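Local atomic coordinates of transcriptional regulator, PadR family (Bacillus cereus, PDB entry 4ESB), a protein that probably binds operator DNA as a dimer through its winged helix-turn-helix domain and regulates transcription. Residues A[74-78]-A[79-83]; A[16-20]-A[21-25]. All blocks are in the same frame, centred on the assembly; numbering follows the deposited sequence.

Contact 1 of 2, residues A[74-78]-A[79-83]; sequences YHITD and KGLEQ
I76, the last residue of strand 70-76, lays its side chain against the first turn of helix 78-101, where G80 and L81 receive it. Its CG1 and CD1 lie against the bare backbone of G80, CD1 at 3.6 Å from G80 C; a side chain on G80 would run into CG1. Its other branch, CG2, meets L81 CG at 3.6 Å, with L81 CD2 close by, the two side chains passing at a slant. With CG1 anti to the backbone N (chi1 -162°), I76 runs CG1 and CD1 along the G80-L81 backbone, while CG2 makes the closest approach to the leucine side chain. This is the close-packed part of the contact. Beside it T77 is the N-cap: its OG1 accepts from G80 N at 3.0 Å, and its carbonyl O accepts from L81 N at 2.9 Å, the donor tilted 20° from the carbonyl plane. The same OG1 is hydrogen-bonded to K56 O, so the capping hydroxyl also ties the helix start to the chain before strand 58-64. The solvent side is looser. D78 and E82, one turn apart, are joined through the backbone by E82 N to D78 O (3.0 Å), while their carboxylates, with planes 77° apart, bring D78 OD2 within 3.4 Å of E82 OE2; two like charges this near would probably repel unless partly screened or protonated. K79 runs out extended, and its NZ bonds E55 O. The turn thus links wing strand 70-76 to helix 78-101, with I76 also touching L15 and S19 of helix 10-20.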
ATOM      1  N   TYR A  74      12.866   3.799 -21.891  1.00 41.87           N
ATOM      2  CA  TYR A  74      11.518   4.238 -21.551  1.00 38.90           C
ATOM      3  C   TYR A  74      11.532   5.642 -20.956  1.00 45.11           C
ATOM      4  O   TYR A  74      12.386   5.966 -20.130  1.00 40.30           O
ATOM      5  CB  TYR A  74      10.871   3.284 -20.546  1.00 44.60           C
ATOM      6  CG  TYR A  74      10.652   1.879 -21.058  1.00 48.62           C
ATOM      7  CD1 TYR A  74       9.550   1.570 -21.845  1.00 37.85           C
ATOM      8  CD2 TYR A  74      11.536   0.858 -20.738  1.00 40.81           C
ATOM      9  CE1 TYR A  74       9.343   0.287 -22.309  1.00 45.94           C
ATOM     10  CE2 TYR A  74      11.337  -0.430 -21.197  1.00 45.84           C
ATOM     11  CZ  TYR A  74      10.239  -0.710 -21.982  1.00 47.89           C
ATOM     12  OH  TYR A  74      10.036  -1.990 -22.442  1.00 43.47           O
ATOM     13  N   HIS A  75      10.589   6.473 -21.387  1.00 51.69           N
ATOM     14  CA  HIS A  75      10.372   7.769 -20.755  1.00 40.05           C
ATOM     15  C   HIS A  75       8.902   7.932 -20.390  1.00 32.85           C
ATOM     16  O   HIS A  75       8.038   7.239 -20.923  1.00 37.25           O
ATOM     17  CB  HIS A  75      10.832   8.915 -21.662  1.00 36.46           C
ATOM     18  CG  HIS A  75      10.036   9.050 -22.923  1.00 34.91           C
ATOM     19  ND1 HIS A  75       8.731   9.490 -22.937  1.00 44.72           N
ATOM     20  CD2 HIS A  75      10.367   8.810 -24.215  1.00 38.65           C
ATOM     21  CE1 HIS A  75       8.290   9.512 -24.185  1.00 41.64           C
ATOM     22  NE2 HIS A  75       9.263   9.104 -24.976  1.00 39.39           N
ATOM     23  N   ILE A  76       8.634   8.860 -19.480  1.00 36.43           N
ATOM     24  CA  ILE A  76       7.298   9.064 -18.933  1.00 44.44           C
ATOM     25  C   ILE A  76       6.516  10.048 -19.797  1.00 41.30           C
ATOM     26  O   ILE A  76       7.085  11.000 -20.333  1.00 35.05           O
ATOM     27  CB  ILE A  76       7.385   9.598 -17.485  1.00 39.00           C
ATOM     28  CG1 ILE A  76       6.058   9.411 -16.748  1.00 37.55           C
ATOM     29  CG2 ILE A  76       7.818  11.064 -17.475  1.00 39.18           C
ATOM     30  CD1 ILE A  76       6.171   9.631 -15.248  1.00 34.77           C
ATOM     31  N   THR A  77       5.217   9.805 -19.944  1.00 42.37           N
ATOM     32  CA  THR A  77       4.349  10.714 -20.689  1.00 44.94           C
ATOM     33  C   THR A  77       3.757  11.752 -19.744  1.00 39.58           C
ATOM     34  O   THR A  77       3.900  11.644 -18.525  1.00 43.34           O
ATOM     35  CB  THR A  77       3.186   9.971 -21.378  1.00 34.75           C
ATOM     36  OG1 THR A  77       2.295   9.435 -20.390  1.00 32.45           O
ATOM     37  CG2 THR A  77       3.707   8.847 -22.265  1.00 43.93           C
ATOM     38  N   ASP A  78       3.096  12.759 -20.306  1.00 47.61           N
ATOM     39  CA  ASP A  78       2.422  13.764 -19.493  1.00 39.70           C
ATOM     40  C   ASP A  78       1.366  13.100 -18.616  1.00 34.36           C
ATOM     41  O   ASP A  78       1.249  13.396 -17.428  1.00 35.08           O
ATOM     42  CB  ASP A  78       1.775  14.829 -20.375  1.00 41.77           C
ATOM     43  CG  ASP A  78       0.855  15.748 -19.595  1.00 42.91           C
ATOM     44  OD1 ASP A  78       1.362  16.590 -18.824  1.00 43.32           O
ATOM     45  OD2 ASP A  78      -0.379  15.627 -19.753  1.00 40.91           O
ATOM     46  N   LYS A  79       0.594  12.203 -19.218  1.00 33.50           N
ATOM     47  CA  LYS A  79      -0.407  11.440 -18.485  1.00 38.42           C
ATOM     48  C   LYS A  79       0.250  10.670 -17.341  1.00 45.78           C
ATOM     49  O   LYS A  79      -0.290  10.595 -16.239  1.00 46.28           O
ATOM     50  CB  LYS A  79      -1.124  10.467 -19.423  1.00 39.26           C
ATOM     51  CG  LYS A  79      -2.180   9.613 -18.740  1.00 40.62           C
ATOM     52  CD  LYS A  79      -2.841   8.656 -19.719  1.00 46.61           C
ATOM     53  CE  LYS A  79      -3.816   7.725 -19.011  1.00 45.14           C
ATOM     54  NZ  LYS A  79      -4.346   6.670 -19.918  1.00 47.93           N
ATOM     55  N   GLY A  80       1.421  10.102 -17.614  1.00 49.11           N
ATOM     56  CA  GLY A  80       2.153   9.343 -16.618  1.00 39.49           C
ATOM     57  C   GLY A  80       2.630  10.212 -15.469  1.00 45.07           C
ATOM     58  O   GLY A  80       2.633   9.781 -14.314  1.00 42.99           O
ATOM     59  N   LEU A  81       3.039  11.436 -15.787  1.00 37.85           N
ATOM     60  CA  LEU A  81       3.489  12.384 -14.773  1.00 37.97           C
ATOM     61  C   LEU A  81       2.335  12.815 -13.875  1.00 38.27           C
ATOM     62  O   LEU A  81       2.491  12.921 -12.661  1.00 42.87           O
ATOM     63  CB  LEU A  81       4.116  13.615 -15.429  1.00 44.55           C
ATOM     64  CG  LEU A  81       5.509  13.422 -16.033  1.00 45.67           C
ATOM     65  CD1 LEU A  81       5.766  14.481 -17.089  1.00 41.36           C
ATOM     66  CD2 LEU A  81       6.577  13.476 -14.951  1.00 36.59           C
ATOM     67  N   GLU A  82       1.177  13.074 -14.476  1.00 44.96           N
ATOM     68  CA  GLU A  82      -0.008  13.434 -13.707  1.00 55.87           C
ATOM     69  C   GLU A  82      -0.276  12.360 -12.665  1.00 50.12           C
ATOM     70  O   GLU A  82      -0.518  12.646 -11.493  1.00 52.00           O
ATOM     71  CB  GLU A  82      -1.227  13.561 -14.622  1.00 46.27           C
ATOM     72  CG  GLU A  82      -1.398  14.925 -15.259  1.00 59.13           C
ATOM     73  CD  GLU A  82      -2.399  14.907 -16.400  1.00 79.12           C
ATOM     74  OE1 GLU A  82      -3.085  13.876 -16.573  1.00 55.21           O
ATOM     75  OE2 GLU A  82      -2.495  15.920 -17.126  1.00 72.83           O
ATOM     76  N   GLN A  83      -0.225  11.114 -13.116  1.00 47.70           N
ATOM     77  CA  GLN A  83      -0.542   9.971 -12.275  1.00 51.27           C
ATOM     78  C   GLN A  83       0.537   9.757 -11.219  1.00 47.87           C
ATOM     79  O   GLN A  83       0.250   9.303 -10.112  1.00 42.74           O
ATOM     80  CB  GLN A  83      -0.701   8.719 -13.139  1.00 47.76           C
ATOM     81  CG  GLN A  83      -1.282   7.518 -12.407  1.00 71.36           C
ATOM     82  CD  GLN A  83      -1.766   6.438 -13.357  1.00 84.82           C
ATOM     83  OE1 GLN A  83      -2.399   6.732 -14.373  1.00 74.46           O
ATOM     84  NE2 GLN A  83      -1.468   5.183 -13.033  1.00 71.27           N
TER

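Contact 2 of 2, residues A[16-20]-A[21-25]; sequences YIISQ and EEVYG
In the winged helix-turn-helix domain, this contact forms the end of helix 10-20 and the turn into the short strand 23-24, which joins the edge of the wing sheet; here I18 on the helix meets V23 on the strand. The last helical turn closes through E21 N, which donates to I17 O at 3.1 Å; the donor lies in the carbonyl plane, and the N-H points at the oxygen at a bent 137°. A weak second bond reaches from E21 N to I18 O at 3.4 Å. Because Q20 N also donates to I17 O, that carbonyl holds two amides at the helix end. E21 then leaves helical geometry and the chain turns off across the helix direction. The E21 side chain starts away from the helix and stays extended beyond CG. E22 also starts away from it, and its OE1 forms a salt bridge with K63 of strand 58-64. V23 turns back toward the helix; its side chain and that of I17 both pack on L28 of helix 25-34. Within the helix, Q20 CG sits 4.0 Å above one face of the Y16 ring, offset toward its rim, and S19 OG donates to Y16 O at 2.7 Å. Y16, I17 and Q20 also touch the second subunit, at its L102, L101 and E105 respectively. The apolar link across the turn is light: with V23 CG2 set between the backbone N and the carbonyl carbon, its methyl reaches I18 CG1 at 4.1 Å.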
ATOM      1  N   TYR A  16       8.160   6.865 -10.900  1.00 36.61           N
ATOM      2  CA  TYR A  16       9.094   7.790 -10.268  1.00 33.36           C
ATOM      3  C   TYR A  16      10.473   7.661 -10.890  1.00 36.77           C
ATOM      4  O   TYR A  16      11.084   8.650 -11.288  1.00 47.81           O
ATOM      5  CB  TYR A  16       9.204   7.541  -8.765  1.00 31.03           C
ATOM      6  CG  TYR A  16      10.213   8.459  -8.120  1.00 41.29           C
ATOM      7  CD1 TYR A  16       9.913   9.794  -7.886  1.00 46.82           C
ATOM      8  CD2 TYR A  16      11.477   8.001  -7.771  1.00 46.88           C
ATOM      9  CE1 TYR A  16      10.836  10.644  -7.309  1.00 49.13           C
ATOM     10  CE2 TYR A  16      12.407   8.843  -7.192  1.00 42.54           C
ATOM     11  CZ  TYR A  16      12.080  10.164  -6.965  1.00 57.73           C
ATOM     12  OH  TYR A  16      13.003  11.005  -6.391  1.00 73.91           O
ATOM     13  N   ILE A  17      10.958   6.427 -10.965  1.00 47.22           N
ATOM     14  CA  ILE A  17      12.296   6.156 -11.472  1.00 38.05           C
ATOM     15  C   ILE A  17      12.436   6.611 -12.919  1.00 35.97           C
ATOM     16  O   ILE A  17      13.398   7.296 -13.268  1.00 39.03           O
ATOM     17  CB  ILE A  17      12.639   4.659 -11.353  1.00 38.74           C
ATOM     18  CG1 ILE A  17      12.970   4.319  -9.897  1.00 34.17           C
ATOM     19  CG2 ILE A  17      13.814   4.300 -12.251  1.00 35.04           C
ATOM     20  CD1 ILE A  17      12.833   2.852  -9.558  1.00 48.03           C
ATOM     21  N   ILE A  18      11.475   6.236 -13.757  1.00 39.29           N
ATOM     22  CA  ILE A  18      11.502   6.616 -15.165  1.00 40.64           C
ATOM     23  C   ILE A  18      11.381   8.129 -15.338  1.00 39.50           C
ATOM     24  O   ILE A  18      11.949   8.695 -16.272  1.00 39.64           O
ATOM     25  CB  ILE A  18      10.381   5.919 -15.962  1.00 36.52           C
ATOM     26  CG1 ILE A  18      10.598   4.401 -15.960  1.00 33.64           C
ATOM     27  CG2 ILE A  18      10.344   6.442 -17.391  1.00 28.61           C
ATOM     28  CD1 ILE A  18       9.638   3.630 -16.845  1.00 35.26           C
ATOM     29  N   SER A  19      10.648   8.781 -14.439  1.00 39.53           N
ATOM     30  CA  SER A  19      10.465  10.228 -14.522  1.00 37.03           C
ATOM     31  C   SER A  19      11.787  10.948 -14.279  1.00 43.48           C
ATOM     32  O   SER A  19      11.992  12.068 -14.747  1.00 49.01           O
ATOM     33  CB  SER A  19       9.400  10.713 -13.527  1.00 41.46           C
ATOM     34  OG  SER A  19       9.918  10.913 -12.221  1.00 42.08           O
ATOM     35  N   GLN A  20      12.685  10.288 -13.556  1.00 47.27           N
ATOM     36  CA  GLN A  20      13.946  10.900 -13.160  1.00 35.95           C
ATOM     37  C   GLN A  20      15.075  10.575 -14.130  1.00 35.62           C
ATOM     38  O   GLN A  20      16.046  11.325 -14.228  1.00 37.36           O
ATOM     39  CB  GLN A  20      14.326  10.465 -11.743  1.00 37.75           C
ATOM     40  CG  GLN A  20      13.409  11.020 -10.664  1.00 46.51           C
ATOM     41  CD  GLN A  20      13.420  12.539 -10.617  1.00 67.25           C
ATOM     42  OE1 GLN A  20      14.482  13.162 -10.609  1.00 66.77           O
ATOM     43  NE2 GLN A  20      12.234  13.142 -10.591  1.00 57.74           N
ATOM     44  N   GLU A  21      14.947   9.466 -14.851  1.00 44.10           N
ATOM     45  CA  GLU A  21      15.975   9.062 -15.801  1.00 45.97           C
ATOM     46  C   GLU A  21      15.451   8.057 -16.824  1.00 44.62           C
ATOM     47  O   GLU A  21      14.839   7.051 -16.471  1.00 46.37           O
ATOM     48  CB  GLU A  21      17.170   8.451 -15.066  1.00 46.68           C
ATOM     49  CG  GLU A  21      18.316   8.062 -15.985  1.00 65.57           C
ATOM     50  CD  GLU A  21      19.311   7.134 -15.313  1.00 80.87           C
ATOM     51  OE1 GLU A  21      19.127   6.828 -14.116  1.00 61.36           O
ATOM     52  OE2 GLU A  21      20.275   6.706 -15.984  1.00 72.37           O
ATOM     53  N   GLU A  22      15.696   8.347 -18.097  1.00 47.21           N
ATOM     54  CA  GLU A  22      15.439   7.394 -19.168  1.00 48.19           C
ATOM     55  C   GLU A  22      16.221   6.115 -18.898  1.00 42.30           C
ATOM     56  O   GLU A  22      17.442   6.151 -18.760  1.00 44.83           O
ATOM     57  CB  GLU A  22      15.879   7.977 -20.512  1.00 38.28           C
ATOM     58  CG  GLU A  22      14.771   8.128 -21.533  1.00 48.21           C
ATOM     59  CD  GLU A  22      15.295   8.550 -22.889  1.00 49.19           C
ATOM     60  OE1 GLU A  22      16.307   9.281 -22.941  1.00 53.65           O
ATOM     61  OE2 GLU A  22      14.697   8.142 -23.907  1.00 60.07           O
ATOM     62  N   VAL A  23      15.524   4.987 -18.833  1.00 40.44           N
ATOM     63  CA  VAL A  23      16.175   3.708 -18.551  1.00 47.09           C
ATOM     64  C   VAL A  23      15.650   2.586 -19.439  1.00 40.47           C
ATOM     65  O   VAL A  23      14.479   2.584 -19.819  1.00 38.55           O
ATOM     66  CB  VAL A  23      15.970   3.285 -17.083  1.00 34.49           C
ATOM     67  CG1 VAL A  23      16.687   4.245 -16.140  1.00 42.25           C
ATOM     68  CG2 VAL A  23      14.483   3.193 -16.756  1.00 33.46           C
ATOM     69  N   TYR A  24      16.518   1.632 -19.768  1.00 40.98           N
ATOM     70  CA  TYR A  24      16.075   0.428 -20.468  1.00 36.38           C
ATOM     71  C   TYR A  24      15.713  -0.659 -19.462  1.00 36.40           C
ATOM     72  O   TYR A  24      15.994  -0.529 -18.270  1.00 39.11           O
ATOM     73  CB  TYR A  24      17.098  -0.061 -21.512  1.00 40.37           C
ATOM     74  CG  TYR A  24      18.502  -0.370 -21.020  1.00 41.29           C
ATOM     75  CD1 TYR A  24      19.405   0.646 -20.739  1.00 47.33           C
ATOM     76  CD2 TYR A  24      18.940  -1.683 -20.892  1.00 46.91           C
ATOM     77  CE1 TYR A  24      20.691   0.365 -20.311  1.00 47.97           C
ATOM     78  CE2 TYR A  24      20.225  -1.974 -20.468  1.00 39.67           C
ATOM     79  CZ  TYR A  24      21.095  -0.948 -20.180  1.00 54.21           C
ATOM     80  OH  TYR A  24      22.374  -1.239 -19.757  1.00 44.89           O
ATOM     81  N   GLY A  25      15.073  -1.717 -19.948  1.00 37.95           N
ATOM     82  CA  GLY A  25      14.476  -2.725 -19.090  1.00 44.15           C
ATOM     83  C   GLY A  25      15.377  -3.250 -17.988  1.00 42.39           C
ATOM     84  O   GLY A  25      14.992  -3.268 -16.819  1.00 36.14           O
TER

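Overall arrangement
Contact 2 precedes contact 1 along the chain, and their centres lie about 11 Å apart. They meet side by side in one antiparallel sheet, strand 23-24 lying along the central strand 70-76: Y74 N approaches V23 O at 2.9 Å, probably a hydrogen bond. The side chain of I18 packs beside that pairing, its CG2 3.4 Å from Y74 O and 3.6 Å from H75 CA. Contact 1 begins helix 78-101; L101 of the second subunit's copy of that helix packs on I17 of contact 2, while no other chain of the assembly touches contact 1. Glycerol, probably from crystallisation, lies near both, about 4 Å from the I76 side chain and about 3 Å from that of E22.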